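Local coordinates for protein HIAXHD3 (Humicola insolens, PDB 3ZXK) that probably removes arabinofuranose side chains from xylan as a family 43 alpha-L-arabinofuranosidase, and has been engineered to gain endo-xylanase activity, at residues Y197-G201 against N202-L206; N338-T341 against S342-T345. All coordinates share one frame; numbering follows the deposited sequence.

Contact 1. Residues Y197-G201 against N202-L206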
loop_
_atom_site.group_PDB
_atom_site.type_symbol
_atom_site.label_atom_id
_atom_site.label_comp_id
_atom_site.label_asym_id
_atom_site.label_seq_id
_atom_site.Cartn_x
_atom_site.Cartn_y
_atom_site.Cartn_z
ATOM N N TYR A 197 7.406 21.639 0.436
ATOM C CA TYR A 197 6.777 22.338 1.565
ATOM C C TYR A 197 7.022 23.839 1.526
ATOM O O TYR A 197 8.064 24.314 1.051
ATOM C CB TYR A 197 7.326 21.818 2.894
ATOM C CG TYR A 197 7.223 20.305 3.039
ATOM C CD1 TYR A 197 6.042 19.696 3.514
ATOM C CD2 TYR A 197 8.293 19.491 2.676
ATOM C CE1 TYR A 197 5.938 18.314 3.613
ATOM C CE2 TYR A 197 8.205 18.108 2.773
ATOM C CZ TYR A 197 7.028 17.514 3.278
ATOM O OH TYR A 197 6.873 16.114 3.390
ATOM N N LYS A 198 6.065 24.579 2.055
ATOM C CA LYS A 198 6.224 26.011 2.315
ATOM C C LYS A 198 6.091 26.146 3.824
ATOM O O LYS A 198 5.044 25.840 4.398
ATOM C CB LYS A 198 5.139 26.799 1.569
ATOM C CG LYS A 198 5.067 28.282 1.896
ATOM C CD LYS A 198 6.235 29.049 1.316
ATOM C CE LYS A 198 6.014 30.548 1.437
ATOM N NZ LYS A 198 4.829 30.965 0.639
ATOM N N ILE A 199 7.178 26.541 4.478
ATOM C CA ILE A 199 7.218 26.640 5.935
ATOM C C ILE A 199 7.792 27.985 6.366
ATOM O O ILE A 199 8.940 28.296 6.055
ATOM C CB ILE A 199 8.022 25.485 6.561
ATOM C CG1 ILE A 199 7.505 24.126 6.079
ATOM C CG2 ILE A 199 8.013 25.622 8.092
ATOM C CD1 ILE A 199 8.417 22.947 6.447
ATOM N N ARG A 200 6.971 28.771 7.083
ATOM C CA ARG A 200 7.330 30.116 7.553
ATOM C C ARG A 200 8.101 30.967 6.536
ATOM O O ARG A 200 9.182 31.507 6.836
ATOM C CB ARG A 200 8.074 30.044 8.891
ATOM C CG ARG A 200 7.305 29.336 9.993
ATOM C CD ARG A 200 8.086 29.331 11.308
ATOM N NE ARG A 200 9.178 28.350 11.275
ATOM C CZ ARG A 200 9.161 27.161 11.876
ATOM N NH1 ARG A 200 8.112 26.769 12.595
ATOM N NH2 ARG A 200 10.209 26.360 11.759
ATOM N N GLY A 201 7.563 31.055 5.323
ATOM C CA GLY A 201 8.107 31.939 4.313
ATOM C C GLY A 201 9.126 31.315 3.387
ATOM O O GLY A 201 9.531 31.949 2.414
ATOM N N ASN A 202 9.557 30.088 3.682
ATOM C CA ASN A 202 10.606 29.429 2.916
ATOM C C ASN A 202 10.138 28.165 2.197
ATOM O O ASN A 202 9.192 27.530 2.628
ATOM C CB ASN A 202 11.756 29.062 3.856
ATOM C CG ASN A 202 12.524 30.268 4.351
ATOM O OD1 ASN A 202 12.939 31.121 3.572
ATOM N ND2 ASN A 202 12.734 30.335 5.656
ATOM N N TYR A 203 10.836 27.786 1.136
ATOM C CA TYR A 203 10.514 26.562 0.400
ATOM C C TYR A 203 11.511 25.466 0.716
ATOM O O TYR A 203 12.720 25.675 0.668
ATOM C CB TYR A 203 10.486 26.814 -1.115
ATOM C CG TYR A 203 9.406 27.801 -1.493
ATOM C CD1 TYR A 203 9.654 29.172 -1.479
ATOM C CD2 TYR A 203 8.108 27.358 -1.829
ATOM C CE1 TYR A 203 8.668 30.098 -1.777
ATOM C CE2 TYR A 203 7.102 28.276 -2.141
ATOM C CZ TYR A 203 7.397 29.646 -2.132
ATOM O OH TYR A 203 6.428 30.607 -2.419
ATOM N N TYR A 204 10.976 24.308 1.051
ATOM C CA TYR A 204 11.761 23.130 1.363
ATOM C C TYR A 204 11.350 21.984 0.450
ATOM O O TYR A 204 10.161 21.796 0.120
ATOM C CB TYR A 204 11.563 22.711 2.825
ATOM C CG TYR A 204 12.040 23.732 3.840
ATOM C CD1 TYR A 204 11.247 24.809 4.186
ATOM C CD2 TYR A 204 13.301 23.619 4.457
ATOM C CE1 TYR A 204 11.669 25.747 5.107
ATOM C CE2 TYR A 204 13.728 24.550 5.408
ATOM C CZ TYR A 204 12.909 25.642 5.695
ATOM O OH TYR A 204 13.264 26.595 6.614
ATOM N N ILE A 205 12.330 21.161 0.111
ATOM C CA ILE A 205 12.051 19.912 -0.597
ATOM C C ILE A 205 12.804 18.818 0.141
ATOM O O ILE A 205 13.991 18.960 0.413
ATOM C CB ILE A 205 12.489 19.948 -2.091
ATOM C CG1 ILE A 205 11.737 21.046 -2.854
ATOM C CG2 ILE A 205 12.243 18.585 -2.730
ATOM C CD1 ILE A 205 12.297 21.357 -4.225
ATOM N N LEU A 206 12.111 17.750 0.507
ATOM C CA LEU A 206 12.766 16.578 1.061
ATOM C C LEU A 206 13.032 15.590 -0.052
ATOM O O LEU A 206 12.140 15.312 -0.865
ATOM C CB LEU A 206 11.870 15.915 2.108
ATOM C CG LEU A 206 12.316 16.102 3.551
ATOM C CD1 LEU A 206 12.197 17.573 3.953
ATOM C CD2 LEU A 206 11.491 15.179 4.461
#

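Contact 2. Residues N338-T341 against S342-T345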
loop_
_atom_site.group_PDB
_atom_site.type_symbol
_atom_site.label_atom_id
_atom_site.label_comp_id
_atom_site.label_asym_id
_atom_site.label_seq_id
_atom_site.Cartn_x
_atom_site.Cartn_y
_atom_site.Cartn_z
ATOM N N ASN A 338 -6.858 -4.456 -12.143
ATOM C CA ASN A 338 -8.273 -4.125 -12.113
ATOM C C ASN A 338 -9.105 -5.392 -12.199
ATOM O O ASN A 338 -8.775 -6.335 -12.946
ATOM C CB ASN A 338 -8.672 -3.248 -13.282
ATOM C CG ASN A 338 -8.165 -1.848 -13.160
ATOM O OD1 ASN A 338 -8.005 -1.302 -12.062
ATOM N ND2 ASN A 338 -7.946 -1.237 -14.302
ATOM N N PRO A 339 -10.198 -5.427 -11.433
ATOM C CA PRO A 339 -11.071 -6.582 -11.476
ATOM C C PRO A 339 -11.960 -6.599 -12.733
ATOM O O PRO A 339 -12.206 -5.535 -13.341
ATOM C CB PRO A 339 -11.918 -6.390 -10.209
ATOM C CG PRO A 339 -12.035 -4.917 -10.086
ATOM C CD PRO A 339 -10.658 -4.427 -10.459
ATOM N N ASP A 340 -12.401 -7.789 -13.128
ATOM C CA ASP A 340 -13.519 -7.931 -14.069
ATOM C C ASP A 340 -14.813 -7.823 -13.246
ATOM O O ASP A 340 -15.191 -8.744 -12.509
ATOM C CB ASP A 340 -13.434 -9.268 -14.810
ATOM C CG ASP A 340 -14.563 -9.473 -15.816
ATOM O OD1 ASP A 340 -15.595 -8.759 -15.745
ATOM O OD2 ASP A 340 -14.416 -10.370 -16.674
ATOM N N THR A 341 -15.477 -6.682 -13.366
ATOM C CA THR A 341 -16.626 -6.425 -12.513
ATOM C C THR A 341 -17.842 -7.282 -12.851
ATOM O O THR A 341 -18.753 -7.388 -12.040
ATOM C CB THR A 341 -17.052 -4.944 -12.569
ATOM O OG1 THR A 341 -17.454 -4.635 -13.913
ATOM C CG2 THR A 341 -15.900 -4.037 -12.132
ATOM N N SER A 342 -17.847 -7.917 -14.019
ATOM C CA SER A 342 -18.963 -8.766 -14.407
ATOM C C SER A 342 -18.863 -10.143 -13.700
ATOM O O SER A 342 -19.807 -10.958 -13.778
ATOM C CB SER A 342 -18.993 -8.960 -15.931
ATOM O OG SER A 342 -18.007 -9.884 -16.387
ATOM N N LYS A 343 -17.736 -10.369 -13.012
ATOM C CA LYS A 343 -17.401 -11.688 -12.474
ATOM C C LYS A 343 -17.333 -11.763 -10.949
ATOM O O LYS A 343 -17.062 -12.818 -10.410
ATOM C CB LYS A 343 -16.115 -12.253 -13.097
ATOM C CG LYS A 343 -16.215 -12.618 -14.593
ATOM C CD LYS A 343 -17.122 -13.815 -14.914
ATOM C CE LYS A 343 -17.077 -14.165 -16.401
ATOM N NZ LYS A 343 -17.766 -13.164 -17.261
ATOM N N PHE A 344 -17.614 -10.665 -10.250
ATOM C CA PHE A 344 -17.795 -10.722 -8.793
ATOM C C PHE A 344 -19.021 -9.938 -8.358
ATOM O O PHE A 344 -19.444 -8.981 -9.032
ATOM C CB PHE A 344 -16.533 -10.223 -8.044
ATOM C CG PHE A 344 -16.413 -8.715 -7.966
ATOM C CD1 PHE A 344 -16.965 -8.007 -6.890
ATOM C CD2 PHE A 344 -15.721 -8.003 -8.955
ATOM C CE1 PHE A 344 -16.825 -6.630 -6.820
ATOM C CE2 PHE A 344 -15.597 -6.621 -8.888
ATOM C CZ PHE A 344 -16.167 -5.932 -7.825
ATOM N N THR A 345 -19.580 -10.313 -7.210
ATOM C CA THR A 345 -20.696 -9.549 -6.640
ATOM C C THR A 345 -20.631 -9.623 -5.133
ATOM O O THR A 345 -20.372 -10.691 -4.565
ATOM C CB THR A 345 -22.077 -10.134 -7.050
ATOM O OG1 THR A 345 -22.105 -10.416 -8.457
ATOM C CG2 THR A 345 -23.163 -9.132 -6.723
#

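Contact 1. Residues Y197-G201 against N202-L206
The Tyr203 ring carries the Lys198 side chain over one face: CD of Lys198 sits 3.8 Å from the ring centroid, off centre toward the rim, a CH-pi contact. The lysine gets there by setting CG anti to its backbone N (chi1 172°) and then bending at chi2 (72°) and chi4, which brings NZ beside the phenol. NZ of Lys198 makes only a weak hydrogen bond to OH of Tyr203 at 3.5 Å; its stronger partners are Asp149, Asp150 and the sulfonate of a bound buffer molecule, and Tyr203 OH is itself bonded to Asp149. A serine in place of Tyr203 would probably leave the lysine methylenes without a surface to lie on and Asp149 short of one partner. The Tyr204 ring, on the opposite face of the hairpin from Tyr203, is approached differently. Ile199 O lies in its plane at the edge, while CB of Ile199 packs 3.9 Å from CE1 of Tyr204, the two side chains crossing at about a right angle. Further along, the Tyr197 ring meets Leu206 obliquely, CE2 to CD1 at 4.2 Å.

Between these two layers runs a tight antiparallel hairpin. Tyr197 and Tyr204 form a hydrogen-bonded pair, with Tyr197 N to Tyr204 O at 2.8 Å and Tyr204 N nearly straight onto Tyr197 O (173°). Ile199 and Asn202 close the type I' turn with two more bonds. Its second corner is Gly201, whose backbone angles would jam a CB against the preceding carbonyl.

The hairpin belongs to one blade of the beta-propeller. Strand 202-209 is bonded on its other flank to strand 213-219, Tyr203 packs on Tyr228 of strand 228-232, and Ile199 and Leu206 touch strand 260-267 of the following sheet.

Contact 2. Residues N338-T341 against S342-T345
Asp340 and Lys343 close a beta turn, type I by its backbone angles, that leads into edge strand 344-346 of the C-terminal concanavalin A-like beta-sandwich. The closing bond runs from Lys343 N to Asp340 O at 3.1 Å, with the donor well above the carbonyl plane. Inside the turn the Asp340 carboxylate adds an Asx turn. Its CG stands anti to the backbone N (chi1 -179°), which swings the carboxylate forward over the chain, and OD1 of Asp340 accepts from Ser342 N at 3.0 Å. OG of Ser342 gives its hydrogen to the same Asp340 OD1 at 2.7 Å. The amide comes from the anti side and the hydroxyl from the syn side, yet both lie about 30° off the carboxylate plane on one face of it. Two donors from a single residue thus grip OD1 and would hold the carboxylate against turning.

On the apolar side, the Phe344 ring folds back over the start of the turn. Its CE2 lies 3.9 Å from CB of Pro339 and 4.2 Å from CG2 of Thr341, and Asp340 O sits near the plane of the ring at its edge. Trp335 and Leu354 also meet this ring. Asn370 accepts from the Asp340 amide, and Arg62, from the family 43 part of the chain, bonds to Pro339 O.

The Lys343 side chain crosses Asp340 at a slant without forming a salt bridge: its NZ makes a weak bond to Ser342 OG, and the closest side-chain approach is CG of Lys343 to OD2 of Asp340, 3.6 Å.

Contact 1 comes first along the chain, in the family 43 catalytic propeller, and contact 2 follows in the C-terminal concanavalin A-like sandwich; they share no sheet. Their centres are 44 Å apart, on opposite sides of the chain's centre, and their nearest atoms about 28 Å, so neither touches the other. Residues 197-206 form a hairpin within one sheet, whereas residues 338-345 link strand 334-336 of one large sandwich sheet to strand 344-346 of the other. Contact 2 also borders the first module through Arg62. The bound glycan is met by residues of both modules, including Trp84 and Phe469, so the pocket probably depends on how the two modules are set against each other.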